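Local atomic coordinates of putative pectin lyase (Geobacillus virus E2, PDB entry 7CHU), a protein that serves as a trimeric tailspike of a deep-sea thermophilic bacteriophage, probably recognising and perhaps cleaving polysaccharides of the host surface. Residues A[482-494]-A[497-511]. Numbering follows the deposited sequence.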
loop_
_atom_site.group_PDB
_atom_site.type_symbol
_atom_site.label_atom_id
_atom_site.label_comp_id
_atom_site.label_asym_id
_atom_site.label_seq_id
_atom_site.Cartn_x
_atom_site.Cartn_y
_atom_site.Cartn_z
ATOM N N PHE A 482 -23.825 13.694 -51.867
ATOM C CA PHE A 482 -24.653 12.497 -51.728
ATOM C C PHE A 482 -24.021 11.287 -52.404
ATOM O O PHE A 482 -23.432 11.393 -53.484
ATOM C CB PHE A 482 -26.043 12.709 -52.342
ATOM C CG PHE A 482 -26.883 13.756 -51.646
ATOM C CD1 PHE A 482 -26.797 15.098 -52.024
ATOM C CD2 PHE A 482 -27.785 13.401 -50.669
ATOM C CE1 PHE A 482 -27.581 16.066 -51.412
ATOM C CE2 PHE A 482 -28.571 14.363 -50.042
ATOM C CZ PHE A 482 -28.464 15.696 -50.414
ATOM N N THR A 483 -24.190 10.119 -51.774
ATOM C CA THR A 483 -23.977 8.834 -52.423
ATOM C C THR A 483 -25.309 8.319 -52.937
ATOM O O THR A 483 -26.273 8.264 -52.159
ATOM C CB THR A 483 -23.380 7.827 -51.438
ATOM O OG1 THR A 483 -22.079 8.272 -51.035
ATOM C CG2 THR A 483 -23.266 6.448 -52.100
ATOM N N PRO A 484 -25.425 7.961 -54.219
ATOM C CA PRO A 484 -26.741 7.570 -54.755
ATOM C C PRO A 484 -27.300 6.331 -54.056
ATOM O O PRO A 484 -26.587 5.360 -53.817
ATOM C CB PRO A 484 -26.457 7.304 -56.247
ATOM C CG PRO A 484 -25.228 8.170 -56.567
ATOM C CD PRO A 484 -24.399 8.097 -55.281
ATOM N N VAL A 485 -28.605 6.362 -53.769
ATOM C CA VAL A 485 -29.337 5.248 -53.167
ATOM C C VAL A 485 -30.606 5.010 -53.975
ATOM O O VAL A 485 -31.030 5.850 -54.766
ATOM C CB VAL A 485 -29.712 5.499 -51.686
ATOM C CG1 VAL A 485 -28.463 5.675 -50.829
ATOM C CG2 VAL A 485 -30.639 6.734 -51.576
ATOM N N THR A 486 -31.251 3.881 -53.706
ATOM C CA THR A 486 -32.507 3.557 -54.365
ATOM C C THR A 486 -33.646 4.374 -53.770
ATOM O O THR A 486 -33.662 4.680 -52.571
ATOM C CB THR A 486 -32.833 2.073 -54.209
ATOM O OG1 THR A 486 -33.191 1.811 -52.840
ATOM C CG2 THR A 486 -31.632 1.207 -54.610
ATOM N N ALA A 487 -34.630 4.687 -54.619
ATOM C CA ALA A 487 -35.776 5.470 -54.175
ATOM C C ALA A 487 -36.599 4.717 -53.134
ATOM O O ALA A 487 -37.067 5.318 -52.154
ATOM C CB ALA A 487 -36.652 5.850 -55.371
ATOM N N SER A 488 -36.771 3.399 -53.318
ATOM C CA SER A 488 -37.585 2.626 -52.379
ATOM C C SER A 488 -36.980 2.574 -50.984
ATOM O O SER A 488 -37.696 2.264 -50.023
ATOM C CB SER A 488 -37.805 1.203 -52.896
ATOM O OG SER A 488 -36.566 0.569 -53.155
ATOM N N SER A 489 -35.691 2.872 -50.834
ATOM C CA SER A 489 -35.109 2.835 -49.493
ATOM C C SER A 489 -35.393 4.098 -48.689
ATOM O O SER A 489 -35.068 4.140 -47.500
ATOM C CB SER A 489 -33.591 2.605 -49.562
ATOM O OG SER A 489 -32.874 3.775 -49.966
ATOM N N THR A 490 -35.978 5.122 -49.305
ATOM C CA THR A 490 -36.126 6.419 -48.667
ATOM C C THR A 490 -37.395 6.463 -47.818
ATOM O O THR A 490 -38.438 5.912 -48.186
ATOM C CB THR A 490 -36.139 7.529 -49.728
ATOM O OG1 THR A 490 -37.219 7.300 -50.637
ATOM C CG2 THR A 490 -34.862 7.496 -50.535
ATOM N N LEU A 491 -37.285 7.104 -46.665
ATOM C CA LEU A 491 -38.421 7.485 -45.849
ATOM C C LEU A 491 -39.065 8.750 -46.412
ATOM O O LEU A 491 -38.471 9.460 -47.219
ATOM C CB LEU A 491 -37.972 7.739 -44.414
ATOM C CG LEU A 491 -37.251 6.585 -43.713
ATOM C CD1 LEU A 491 -36.728 7.082 -42.388
ATOM C CD2 LEU A 491 -38.188 5.421 -43.545
ATOM N N ASN A 492 -40.286 9.040 -45.960
ATOM C CA ASN A 492 -40.925 10.309 -46.283
ATOM C C ASN A 492 -40.058 11.490 -45.856
ATOM O O ASN A 492 -39.311 11.420 -44.872
ATOM C CB ASN A 492 -42.287 10.399 -45.617
ATOM C CG ASN A 492 -43.301 9.519 -46.289
ATOM O OD1 ASN A 492 -42.973 8.795 -47.232
ATOM N ND2 ASN A 492 -44.536 9.566 -45.818
ATOM N N ASN A 493 -40.138 12.573 -46.640
ATOM C CA ASN A 493 -39.417 13.825 -46.371
ATOM C C ASN A 493 -37.908 13.643 -46.515
ATOM O O ASN A 493 -37.117 14.241 -45.784
ATOM C CB ASN A 493 -39.788 14.405 -45.002
ATOM C CG ASN A 493 -41.268 14.822 -44.929
ATOM O OD1 ASN A 493 -41.764 15.549 -45.782
ATOM N ND2 ASN A 493 -41.958 14.353 -43.925
ATOM N N SER A 494 -37.506 12.857 -47.517
ATOM C CA SER A 494 -36.114 12.474 -47.719
ATOM C C SER A 494 -35.551 13.103 -48.983
ATOM O O SER A 494 -36.115 12.939 -50.068
ATOM C CB SER A 494 -35.975 10.957 -47.828
ATOM O OG SER A 494 -36.174 10.372 -46.564
ATOM N N VAL A 497 -29.936 11.520 -53.873
ATOM C CA VAL A 497 -29.683 11.280 -55.290
ATOM C C VAL A 497 -30.071 9.836 -55.614
ATOM O O VAL A 497 -29.556 8.887 -55.006
ATOM C CB VAL A 497 -28.220 11.555 -55.651
ATOM C CG1 VAL A 497 -27.958 11.178 -57.109
ATOM C CG2 VAL A 497 -27.882 13.017 -55.419
ATOM N N ASP A 498 -30.984 9.676 -56.567
ATOM C CA ASP A 498 -31.494 8.370 -56.977
ATOM C C ASP A 498 -30.454 7.617 -57.812
ATOM O O ASP A 498 -30.062 8.082 -58.884
ATOM C CB ASP A 498 -32.777 8.583 -57.780
ATOM C CG ASP A 498 -33.526 7.294 -58.077
ATOM O OD1 ASP A 498 -32.977 6.181 -57.927
ATOM O OD2 ASP A 498 -34.688 7.392 -58.483
ATOM N N SER A 499 -30.067 6.417 -57.365
ATOM C CA SER A 499 -29.075 5.645 -58.107
ATOM C C SER A 499 -29.614 5.117 -59.431
ATOM O O SER A 499 -28.818 4.696 -60.271
ATOM C CB SER A 499 -28.550 4.479 -57.255
ATOM O OG SER A 499 -29.592 3.574 -56.930
ATOM N N ALA A 500 -30.931 5.151 -59.644
ATOM C CA ALA A 500 -31.497 4.751 -60.929
ATOM C C ALA A 500 -31.091 5.703 -62.045
ATOM O O ALA A 500 -30.829 5.267 -63.168
ATOM C CB ALA A 500 -33.021 4.682 -60.834
ATOM N N ASP A 501 -31.044 7.015 -61.765
ATOM C CA ASP A 501 -30.774 7.982 -62.821
ATOM C C ASP A 501 -29.837 9.106 -62.386
ATOM O O ASP A 501 -29.658 10.063 -63.150
ATOM C CB ASP A 501 -32.092 8.573 -63.347
ATOM C CG ASP A 501 -32.974 9.135 -62.235
ATOM O OD1 ASP A 501 -32.461 9.387 -61.115
ATOM O OD2 ASP A 501 -34.185 9.328 -62.481
ATOM N N ASN A 502 -29.246 9.031 -61.189
ATOM C CA ASN A 502 -28.274 10.027 -60.717
ATOM C C ASN A 502 -28.867 11.437 -60.667
ATOM O O ASN A 502 -28.166 12.428 -60.859
ATOM C CB ASN A 502 -27.002 10.012 -61.569
ATOM C CG ASN A 502 -26.251 8.706 -61.463
ATOM O OD1 ASN A 502 -26.072 8.154 -60.367
ATOM N ND2 ASN A 502 -25.811 8.191 -62.605
ATOM N N LYS A 503 -30.158 11.538 -60.381
ATOM C CA LYS A 503 -30.815 12.824 -60.223
ATOM C C LYS A 503 -31.107 13.112 -58.752
ATOM O O LYS A 503 -31.423 12.196 -57.976
ATOM C CB LYS A 503 -32.111 12.853 -61.025
ATOM C CG LYS A 503 -31.855 12.918 -62.518
ATOM C CD LYS A 503 -33.143 12.971 -63.298
ATOM C CE LYS A 503 -32.858 13.076 -64.793
ATOM N NZ LYS A 503 -34.155 13.081 -65.510
ATOM N N LEU A 504 -30.984 14.388 -58.379
ATOM C CA LEU A 504 -31.400 14.840 -57.056
ATOM C C LEU A 504 -32.918 14.784 -56.964
ATOM O O LEU A 504 -33.612 15.374 -57.796
ATOM C CB LEU A 504 -30.912 16.261 -56.792
ATOM C CG LEU A 504 -31.328 16.824 -55.429
ATOM C CD1 LEU A 504 -30.589 16.105 -54.294
ATOM C CD2 LEU A 504 -31.055 18.316 -55.354
ATOM N N LYS A 505 -33.439 14.068 -55.965
ATOM C CA LYS A 505 -34.876 13.871 -55.830
ATOM C C LYS A 505 -35.266 14.083 -54.378
ATOM O O LYS A 505 -34.417 14.134 -53.483
ATOM C CB LYS A 505 -35.322 12.471 -56.295
ATOM C CG LYS A 505 -34.966 12.152 -57.740
ATOM C CD LYS A 505 -35.661 10.894 -58.238
ATOM C CE LYS A 505 -35.211 10.575 -59.672
ATOM N NZ LYS A 505 -35.806 9.309 -60.171
ATOM N N PHE A 506 -36.569 14.239 -54.167
ATOM C CA PHE A 506 -37.139 14.395 -52.836
ATOM C C PHE A 506 -38.377 13.516 -52.739
ATOM O O PHE A 506 -39.296 13.643 -53.559
ATOM C CB PHE A 506 -37.488 15.866 -52.577
ATOM C CG PHE A 506 -38.012 16.147 -51.186
ATOM C CD1 PHE A 506 -37.172 16.043 -50.090
ATOM C CD2 PHE A 506 -39.321 16.575 -50.988
ATOM C CE1 PHE A 506 -37.639 16.326 -48.810
ATOM C CE2 PHE A 506 -39.799 16.852 -49.708
ATOM C CZ PHE A 506 -38.946 16.729 -48.618
ATOM N N LYS A 507 -38.413 12.611 -51.759
ATOM C CA LYS A 507 -39.662 11.924 -51.442
ATOM C C LYS A 507 -40.387 12.753 -50.397
ATOM O O LYS A 507 -39.916 12.885 -49.260
ATOM C CB LYS A 507 -39.427 10.502 -50.940
ATOM C CG LYS A 507 -40.699 9.814 -50.467
ATOM C CD LYS A 507 -40.429 8.367 -49.959
ATOM C CE LYS A 507 -40.304 7.392 -51.124
ATOM N NZ LYS A 507 -40.060 5.977 -50.693
ATOM N N ASP A 508 -41.547 13.300 -50.760
ATOM C CA ASP A 508 -42.138 14.310 -49.891
ATOM C C ASP A 508 -43.027 13.656 -48.831
ATOM O O ASP A 508 -43.082 12.432 -48.671
ATOM C CB ASP A 508 -42.858 15.396 -50.707
ATOM C CG ASP A 508 -44.070 14.880 -51.492
ATOM O OD1 ASP A 508 -44.542 13.750 -51.213
ATOM O OD2 ASP A 508 -44.553 15.628 -52.391
ATOM N N ASN A 509 -43.727 14.504 -48.084
ATOM C CA ASN A 509 -44.569 14.047 -46.992
ATOM C C ASN A 509 -45.682 13.119 -47.453
ATOM O O ASN A 509 -46.239 12.399 -46.626
ATOM C CB ASN A 509 -45.164 15.248 -46.268
ATOM C CG ASN A 509 -45.718 14.885 -44.891
ATOM O OD1 ASN A 509 -45.021 14.317 -44.047
ATOM N ND2 ASN A 509 -46.977 15.191 -44.682
ATOM N N THR A 510 -46.033 13.124 -48.736
ATOM C CA THR A 510 -47.073 12.225 -49.230
ATOM C C THR A 510 -46.519 10.859 -49.634
ATOM O O THR A 510 -47.281 10.009 -50.115
ATOM C CB THR A 510 -47.823 12.864 -50.425
ATOM O OG1 THR A 510 -46.995 12.852 -51.598
ATOM C CG2 THR A 510 -48.233 14.309 -50.111
ATOM N N GLY A 511 -45.209 10.632 -49.470
ATOM C CA GLY A 511 -44.604 9.394 -49.904
ATOM C C GLY A 511 -44.310 9.308 -51.385
ATOM O O GLY A 511 -43.920 8.236 -51.867
HETATM O O HOH W 1 -28.415 9.905 -51.928
HETATM O O HOH W 2 -34.088 3.969 -57.335
HETATM O O HOH W 3 -45.064 11.651 -43.809
HETATM O O HOH W 4 -42.379 17.149 -47.841
#
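Phe482 lays CB against Val497 CG2 (3.6 Å), while Leu504 CD1 sits over one face of the Phe482 ring; apolar groups suit this buried spot, where Leu495 of a neighbouring subunit also packs on Phe482. The loop before strand 494-498 (residues 482-493) here folds back along the antiparallel hairpin of strands 494-498 and 503-507, near the C-terminal end of the trimeric spike. Pro484, which has no N-H to satisfy, sets CB against Ser499 CA and CB, and Val485 then makes a single bridge to Asp498, its N bonding to Val497 O and its O receiving Ser499 N. Ala487 is small enough to pass close to Asp498, and one water joins Ala487 N to Asp498 OD1. At Thr490 the long reach of Lys507 matters: bent at chi3 (-80°), it brings NZ to Thr490 O (3.0 Å), with weaker bonds to Thr490 OG1 and Ala487 O. Asn493 and Ser494 both face Lys507 in a G1 beta bulge, whose left-handed first position (phi 67°) asparagine tolerates well; Ser494 N and O bond Lys507 O and N at 3.0 and 2.9 Å. Beside the bulge, the nearly coplanar amides of Asn493 and Asn509 lie side by side, Asn493 ND2 donating to Asn509 OD1 at 3.1 Å.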